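Local coordinates for aldehyde dehydrogenase 12 (Zea mays, PDB 6D97), which probably oxidises L-glutamate gamma-semialdehyde to glutamate with NAD+, the last step of proline catabolism in plants, at residues W61-D64 against D69-I72; A464-N469 against D476-S481. One frame throughout, in Å; residues are numbered along the deposited sequence.

Contact 1. Residues W61-D64 against D69-I72; sequences WIVD and DKFI
The Phe-71 ring lies between Asp-64 on one face and CG1 of Ile-72 on the other. Asp-64 CB sits 3.8 Å from the ring centroid, only 4° off the normal, a CH-pi contact, and the Asp-64 carboxylate stacks on the ring, the two planes 22° apart. At the ring edge, in plane, lies Ile-62 O. The Trp-61 indole carries the extended Lys-70 chain across one face, CD being 4.0 Å from the centroid of the five-membered ring; Ile-72 N lies at its edge. Phe-71 CG falls between its backbone N and carbonyl carbon (chi1 76°), which swings the ring back over Asp-64. Asp-64 OD1 accepts from Leu-66 N and OD2 pairs with Arg-136 in a salt bridge, while a water 2.7 Å from Asp-64 OD2 donates to it and also to Asp-69 OD2. Replacing Phe-71 by an alanine would probably open a gap between Asp-64 and Ile-72 CG1, leaving Asp-64 CB without its ring. Backbone bonds run from Ile-62 N to Ile-72 O (2.7 Å, nearly straight), from Phe-71 N to Ile-62 O (3.3 Å) and from Asp-64 N to Asp-69 O (2.7 Å). With Phe-71 and Ile-72 both facing Ile-62, this is a classic beta bulge in an antiparallel hairpin.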
ATOM      1  N   TRP A  61     -29.161 -39.763   4.917  1.00 44.57           N
ATOM      2  CA  TRP A  61     -30.353 -38.931   4.808  1.00 39.52           C
ATOM      3  C   TRP A  61     -30.276 -37.748   5.762  1.00 36.35           C
ATOM      4  O   TRP A  61     -29.969 -37.910   6.948  1.00 37.01           O
ATOM      5  CB  TRP A  61     -31.619 -39.744   5.090  1.00 38.46           C
ATOM      6  CG  TRP A  61     -32.073 -40.602   3.939  1.00 42.96           C
ATOM      7  CD1 TRP A  61     -31.961 -41.957   3.835  1.00 48.06           C
ATOM      8  CD2 TRP A  61     -32.710 -40.160   2.732  1.00 41.99           C
ATOM      9  NE1 TRP A  61     -32.492 -42.388   2.643  1.00 51.95           N
ATOM     10  CE2 TRP A  61     -32.957 -41.305   1.945  1.00 47.55           C
ATOM     11  CE3 TRP A  61     -33.100 -38.909   2.242  1.00 40.78           C
ATOM     12  CZ2 TRP A  61     -33.573 -41.237   0.694  1.00 42.05           C
ATOM     13  CZ3 TRP A  61     -33.712 -38.845   0.997  1.00 42.47           C
ATOM     14  CH2 TRP A  61     -33.943 -40.003   0.239  1.00 42.07           C
ATOM     15  N   ILE A  62     -30.553 -36.562   5.232  1.00 40.72           N
ATOM     16  CA  ILE A  62     -30.735 -35.350   6.019  1.00 39.50           C
ATOM     17  C   ILE A  62     -32.230 -35.154   6.220  1.00 44.41           C
ATOM     18  O   ILE A  62     -33.014 -35.306   5.274  1.00 44.94           O
ATOM     19  CB  ILE A  62     -30.112 -34.131   5.317  1.00 32.61           C
ATOM     20  CG1 ILE A  62     -28.623 -34.367   5.043  1.00 33.54           C
ATOM     21  CG2 ILE A  62     -30.345 -32.864   6.131  1.00 29.54           C
ATOM     22  CD1 ILE A  62     -27.808 -34.669   6.279  1.00 34.85           C
ATOM     23  N   VAL A  63     -32.633 -34.828   7.442  1.00 39.31           N
ATOM     24  CA  VAL A  63     -34.047 -34.604   7.719  1.00 36.28           C
ATOM     25  C   VAL A  63     -34.362 -33.121   7.592  1.00 39.61           C
ATOM     26  O   VAL A  63     -33.522 -32.250   7.848  1.00 33.21           O
ATOM     27  CB  VAL A  63     -34.464 -35.146   9.104  1.00 36.52           C
ATOM     28  CG1 VAL A  63     -34.420 -36.668   9.112  1.00 38.27           C
ATOM     29  CG2 VAL A  63     -33.599 -34.553  10.203  1.00 32.66           C
ATOM     30  N   ASP A  64     -35.591 -32.844   7.172  1.00 31.72           N
ATOM     31  CA  ASP A  64     -36.102 -31.479   7.096  1.00 31.16           C
ATOM     32  C   ASP A  64     -36.184 -30.903   8.503  1.00 31.29           C
ATOM     33  O   ASP A  64     -36.891 -31.464   9.350  1.00 38.67           O
ATOM     34  CB  ASP A  64     -37.475 -31.473   6.416  1.00 32.00           C
ATOM     35  CG  ASP A  64     -38.022 -30.068   6.165  1.00 36.33           C
ATOM     36  OD1 ASP A  64     -37.726 -29.132   6.937  1.00 30.81           O
ATOM     37  OD2 ASP A  64     -38.775 -29.905   5.182  1.00 44.12           O
ATOM     38  N   ASP A  69     -38.906 -34.959   7.796  1.00 43.77           N
ATOM     39  CA  ASP A  69     -38.898 -35.723   6.555  1.00 42.90           C
ATOM     40  C   ASP A  69     -37.471 -35.999   6.096  1.00 35.58           C
ATOM     41  O   ASP A  69     -36.608 -35.121   6.142  1.00 33.88           O
ATOM     42  CB  ASP A  69     -39.638 -34.954   5.457  1.00 49.97           C
ATOM     43  CG  ASP A  69     -41.143 -34.948   5.643  1.00 56.20           C
ATOM     44  OD1 ASP A  69     -41.641 -35.647   6.554  1.00 51.31           O
ATOM     45  OD2 ASP A  69     -41.824 -34.244   4.860  1.00 62.54           O
ATOM     46  N   LYS A  70     -37.224 -37.228   5.645  1.00 38.75           N
ATOM     47  CA  LYS A  70     -36.007 -37.524   4.897  1.00 39.57           C
ATOM     48  C   LYS A  70     -36.106 -36.887   3.517  1.00 35.07           C
ATOM     49  O   LYS A  70     -36.611 -37.517   2.583  1.00 48.42           O
ATOM     50  CB  LYS A  70     -35.798 -39.036   4.756  1.00 42.05           C
ATOM     51  CG  LYS A  70     -35.385 -39.765   6.029  1.00 41.74           C
ATOM     52  CD  LYS A  70     -35.292 -41.274   5.786  1.00 47.43           C
ATOM     53  CE  LYS A  70     -34.714 -42.013   6.988  1.00 51.30           C
ATOM     54  NZ  LYS A  70     -34.552 -43.480   6.743  1.00 55.02           N
ATOM     55  N   PHE A  71     -35.639 -35.646   3.363  1.00 35.80           N
ATOM     56  CA  PHE A  71     -35.858 -34.928   2.114  1.00 33.70           C
ATOM     57  C   PHE A  71     -34.599 -34.673   1.290  1.00 32.84           C
ATOM     58  O   PHE A  71     -34.718 -34.212   0.152  1.00 39.55           O
ATOM     59  CB  PHE A  71     -36.601 -33.602   2.384  1.00 33.14           C
ATOM     60  CG  PHE A  71     -35.755 -32.486   2.964  1.00 33.39           C
ATOM     61  CD1 PHE A  71     -34.692 -32.723   3.827  1.00 34.84           C
ATOM     62  CD2 PHE A  71     -36.075 -31.171   2.656  1.00 31.81           C
ATOM     63  CE1 PHE A  71     -33.953 -31.667   4.342  1.00 34.58           C
ATOM     64  CE2 PHE A  71     -35.351 -30.118   3.171  1.00 33.33           C
ATOM     65  CZ  PHE A  71     -34.288 -30.364   4.014  1.00 39.36           C
ATOM     66  N   ILE A  72     -33.409 -34.978   1.806  1.00 34.39           N
ATOM     67  CA  ILE A  72     -32.170 -34.854   1.038  1.00 34.65           C
ATOM     68  C   ILE A  72     -31.264 -36.031   1.376  1.00 38.65           C
ATOM     69  O   ILE A  72     -30.973 -36.274   2.551  1.00 39.56           O
ATOM     70  CB  ILE A  72     -31.425 -33.533   1.324  1.00 37.09           C
ATOM     71  CG1 ILE A  72     -32.263 -32.319   0.911  1.00 32.33           C
ATOM     72  CG2 ILE A  72     -30.081 -33.513   0.604  1.00 37.64           C
ATOM     73  CD1 ILE A  72     -31.712 -30.999   1.404  1.00 36.42           C
TER
HETATM   74  O   HOH W   1     -40.251 -31.615   3.719  1.00 29.43           O

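Contact 2. Residues A464-N469 against D476-S481; sequences AAIVSN and DVLGRS
Apolar contact alone joins the two segments, and Ile-466 carries the strand's side of it. Its CD1 reaches Val-477 CG1 and Leu-478 CD2, each at 3.6 Å, so one methyl meets two consecutive helix residues. The Ile-466 and Val-477 side chains run alongside one another, pointing opposite ways, CG1 of Ile-466 lying 3.9 Å from Val-477 CG1. Val-477 CG1 stands anti to its own backbone N (chi1 175°), the branch that faces the isoleucine. Phe-473 and Leu-474 of the same helix, with Thr-486 of the next strand, also touch Ile-466. This is the packing of a beta-alpha-beta unit: strand 463-467 pairs in parallel with strand 485-488, and helix 471-479 crosses over between them, its buried side chains against the sheet. Polar contacts gather at the helix's C-terminal end. In one of two modelled conformers, Arg-480 grips Asp-476 side-on in a salt bridge, NE and NH2 both reaching OD1, at 2.8 Å and 3.0 Å. Ser-481 OG lies 2.8 Å from Val-477 O, back over the last helical turn. Contacts with the second subunit add to this end: Arg-528 of that chain bonds to Leu-478 O and Ser-481 OG, and its Asn-99 to Gly-479 O.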
ATOM      1  N   ALA A 464     -17.823  -7.788  18.275  1.00 25.39           N
ATOM      2  CA  ALA A 464     -18.104  -6.990  19.459  1.00 27.50           C
ATOM      3  C   ALA A 464     -18.711  -5.673  19.005  1.00 28.30           C
ATOM      4  O   ALA A 464     -18.504  -5.233  17.871  1.00 26.85           O
ATOM      5  CB  ALA A 464     -16.844  -6.740  20.288  1.00 24.90           C
ATOM      6  N   ALA A 465     -19.463  -5.051  19.909  1.00 31.56           N
ATOM      7  CA  ALA A 465     -20.108  -3.776  19.639  1.00 25.82           C
ATOM      8  C   ALA A 465     -20.007  -2.883  20.863  1.00 26.05           C
ATOM      9  O   ALA A 465     -20.219  -3.332  21.993  1.00 29.80           O
ATOM     10  CB  ALA A 465     -21.580  -3.957  19.250  1.00 25.34           C
ATOM     11  N   ILE A 466     -19.685  -1.615  20.626  1.00 25.32           N
ATOM     12  CA  ILE A 466     -19.600  -0.605  21.673  1.00 28.90           C
ATOM     13  C   ILE A 466     -20.600   0.478  21.294  1.00 30.04           C
ATOM     14  O   ILE A 466     -20.335   1.306  20.413  1.00 29.32           O
ATOM     15  CB  ILE A 466     -18.186  -0.035  21.823  1.00 27.43           C
ATOM     16  CG1 ILE A 466     -17.156  -1.167  21.799  1.00 26.99           C
ATOM     17  CG2 ILE A 466     -18.076   0.760  23.119  1.00 30.38           C
ATOM     18  CD1 ILE A 466     -15.770  -0.709  21.462  1.00 24.98           C
ATOM     19  N   VAL A 467     -21.760   0.467  21.946  1.00 28.76           N
ATOM     20  CA  VAL A 467     -22.860   1.366  21.599  1.00 28.82           C
ATOM     21  C   VAL A 467     -22.665   2.640  22.415  1.00 31.71           C
ATOM     22  O   VAL A 467     -23.101   2.752  23.561  1.00 27.94           O
ATOM     23  CB  VAL A 467     -24.221   0.721  21.836  1.00 29.54           C
ATOM     24  CG1 VAL A 467     -25.330   1.680  21.439  1.00 31.03           C
ATOM     25  CG2 VAL A 467     -24.325  -0.587  21.059  1.00 32.63           C
ATOM     26  N   SER A 468     -22.000   3.614  21.800  1.00 32.79           N
ATOM     27  CA  SER A 468     -21.707   4.919  22.375  1.00 35.76           C
ATOM     28  C   SER A 468     -21.129   5.792  21.274  1.00 31.30           C
ATOM     29  O   SER A 468     -20.482   5.290  20.351  1.00 33.79           O
ATOM     30  CB  SER A 468     -20.718   4.818  23.545  1.00 38.10           C
ATOM     31  OG  SER A 468     -20.188   6.088  23.882  1.00 37.96           O
ATOM     32  N   ASN A 469     -21.379   7.096  21.371  1.00 25.35           N
ATOM     33  CA  ASN A 469     -20.758   8.074  20.486  1.00 29.41           C
ATOM     34  C   ASN A 469     -19.722   8.932  21.195  1.00 30.33           C
ATOM     35  O   ASN A 469     -19.129   9.812  20.563  1.00 29.55           O
ATOM     36  CB  ASN A 469     -21.821   8.968  19.841  1.00 29.22           C
ATOM     37  CG  ASN A 469     -22.330   8.400  18.537  1.00 28.40           C
ATOM     38  OD1 ASN A 469     -21.973   7.289  18.157  1.00 33.25           O
ATOM     39  ND2 ASN A 469     -23.166   9.158  17.843  1.00 28.84           N
ATOM     40  N   ASP A 476     -11.199   4.298  24.831  1.00 26.89           N
ATOM     41  CA  ASP A 476     -10.786   3.567  26.024  1.00 31.32           C
ATOM     42  C   ASP A 476     -11.152   2.093  25.909  1.00 30.75           C
ATOM     43  O   ASP A 476     -10.319   1.214  26.159  1.00 31.10           O
ATOM     44  CB  ASP A 476     -11.424   4.191  27.267  1.00 33.70           C
ATOM     45  CG  ASP A 476     -10.902   3.588  28.555  1.00 50.23           C
ATOM     46  OD1 ASP A 476      -9.673   3.411  28.670  1.00 52.14           O
ATOM     47  OD2 ASP A 476     -11.713   3.309  29.462  1.00 64.07           O
ATOM     48  N   VAL A 477     -12.394   1.805  25.519  1.00 28.10           N
ATOM     49  CA  VAL A 477     -12.833   0.421  25.377  1.00 27.75           C
ATOM     50  C   VAL A 477     -12.097  -0.264  24.232  1.00 30.92           C
ATOM     51  O   VAL A 477     -11.645  -1.410  24.365  1.00 33.88           O
ATOM     52  CB  VAL A 477     -14.358   0.366  25.185  1.00 29.07           C
ATOM     53  CG1 VAL A 477     -14.796  -1.056  24.915  1.00 25.20           C
ATOM     54  CG2 VAL A 477     -15.057   0.909  26.418  1.00 25.52           C
ATOM     55  N   LEU A 478     -11.960   0.421  23.093  1.00 32.63           N
ATOM     56  CA  LEU A 478     -11.295  -0.172  21.935  1.00 28.15           C
ATOM     57  C   LEU A 478      -9.836  -0.478  22.236  1.00 29.16           C
ATOM     58  O   LEU A 478      -9.345  -1.573  21.942  1.00 33.22           O
ATOM     59  CB  LEU A 478     -11.405   0.760  20.728  1.00 23.22           C
ATOM     60  CG  LEU A 478     -12.759   0.868  20.030  1.00 25.55           C
ATOM     61  CD1 LEU A 478     -12.817   2.128  19.185  1.00 28.58           C
ATOM     62  CD2 LEU A 478     -12.997  -0.352  19.169  1.00 24.19           C
ATOM     63  N   GLY A 479      -9.125   0.485  22.826  1.00 28.84           N
ATOM     64  CA  GLY A 479      -7.725   0.279  23.151  1.00 31.16           C
ATOM     65  C   GLY A 479      -7.478  -0.830  24.153  1.00 27.98           C
ATOM     66  O   GLY A 479      -6.355  -1.340  24.234  1.00 32.63           O
ATOM     67  N   ARG A 480      -8.498  -1.219  24.915  1.00 29.58           N
ATOM     68  CA  ARG A 480      -8.384  -2.272  25.917  0.52 26.82           C
ATOM     69  C   ARG A 480      -9.312  -3.440  25.593  1.00 28.68           C
ATOM     70  O   ARG A 480      -9.984  -3.993  26.467  1.00 29.84           O
ATOM     71  CB  ARG A 480      -8.655  -1.717  27.315  0.52 28.08           C
ATOM     72  CG  ARG A 480      -7.444  -1.032  27.938  0.52 34.04           C
ATOM     73  CD  ARG A 480      -7.833  -0.101  29.080  0.52 34.47           C
ATOM     74  NE  ARG A 480      -7.768   1.312  28.706  0.52 36.02           N
ATOM     75  CZ  ARG A 480      -6.668   2.060  28.771  0.52 42.66           C
ATOM     76  NH1 ARG A 480      -5.526   1.532  29.190  0.52 47.84           N
ATOM     77  NH2 ARG A 480      -6.707   3.337  28.415  0.52 48.79           N
ATOM     78  N   SER A 481      -9.350  -3.826  24.318  1.00 23.09           N
ATOM     79  CA  SER A 481     -10.106  -4.979  23.844  1.00 23.12           C
ATOM     80  C   SER A 481      -9.392  -5.526  22.612  1.00 24.41           C
ATOM     81  O   SER A 481      -8.422  -4.936  22.124  1.00 27.81           O
ATOM     82  CB  SER A 481     -11.564  -4.610  23.556  1.00 23.87           C
ATOM     83  OG  SER A 481     -11.660  -3.610  22.556  1.00 24.88           O
TER

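Contacts 1 and 2 lie on opposite sides of the chain's centre, 24 and 23 Å from it, with their own centres 44 Å apart and nearest atoms about 31 Å apart. They do not touch and belong to different sheets: contact 1 is the hairpin at one margin of a mixed four-stranded sheet, while contact 2 packs helix 471-479 on strand 463-467, next to the edge strand 485-488 of a mixed seven-stranded sheet. Contact 1 is the nearer to the cofactor, the Ile-62 side chain about 10 Å from bound NAD and from the Lys-222 side chain, too far for direct contact. Contact 2 is away from the cofactor pocket but meets two other subunits, whereas no other chain of the assembly touches the segments of contact 1.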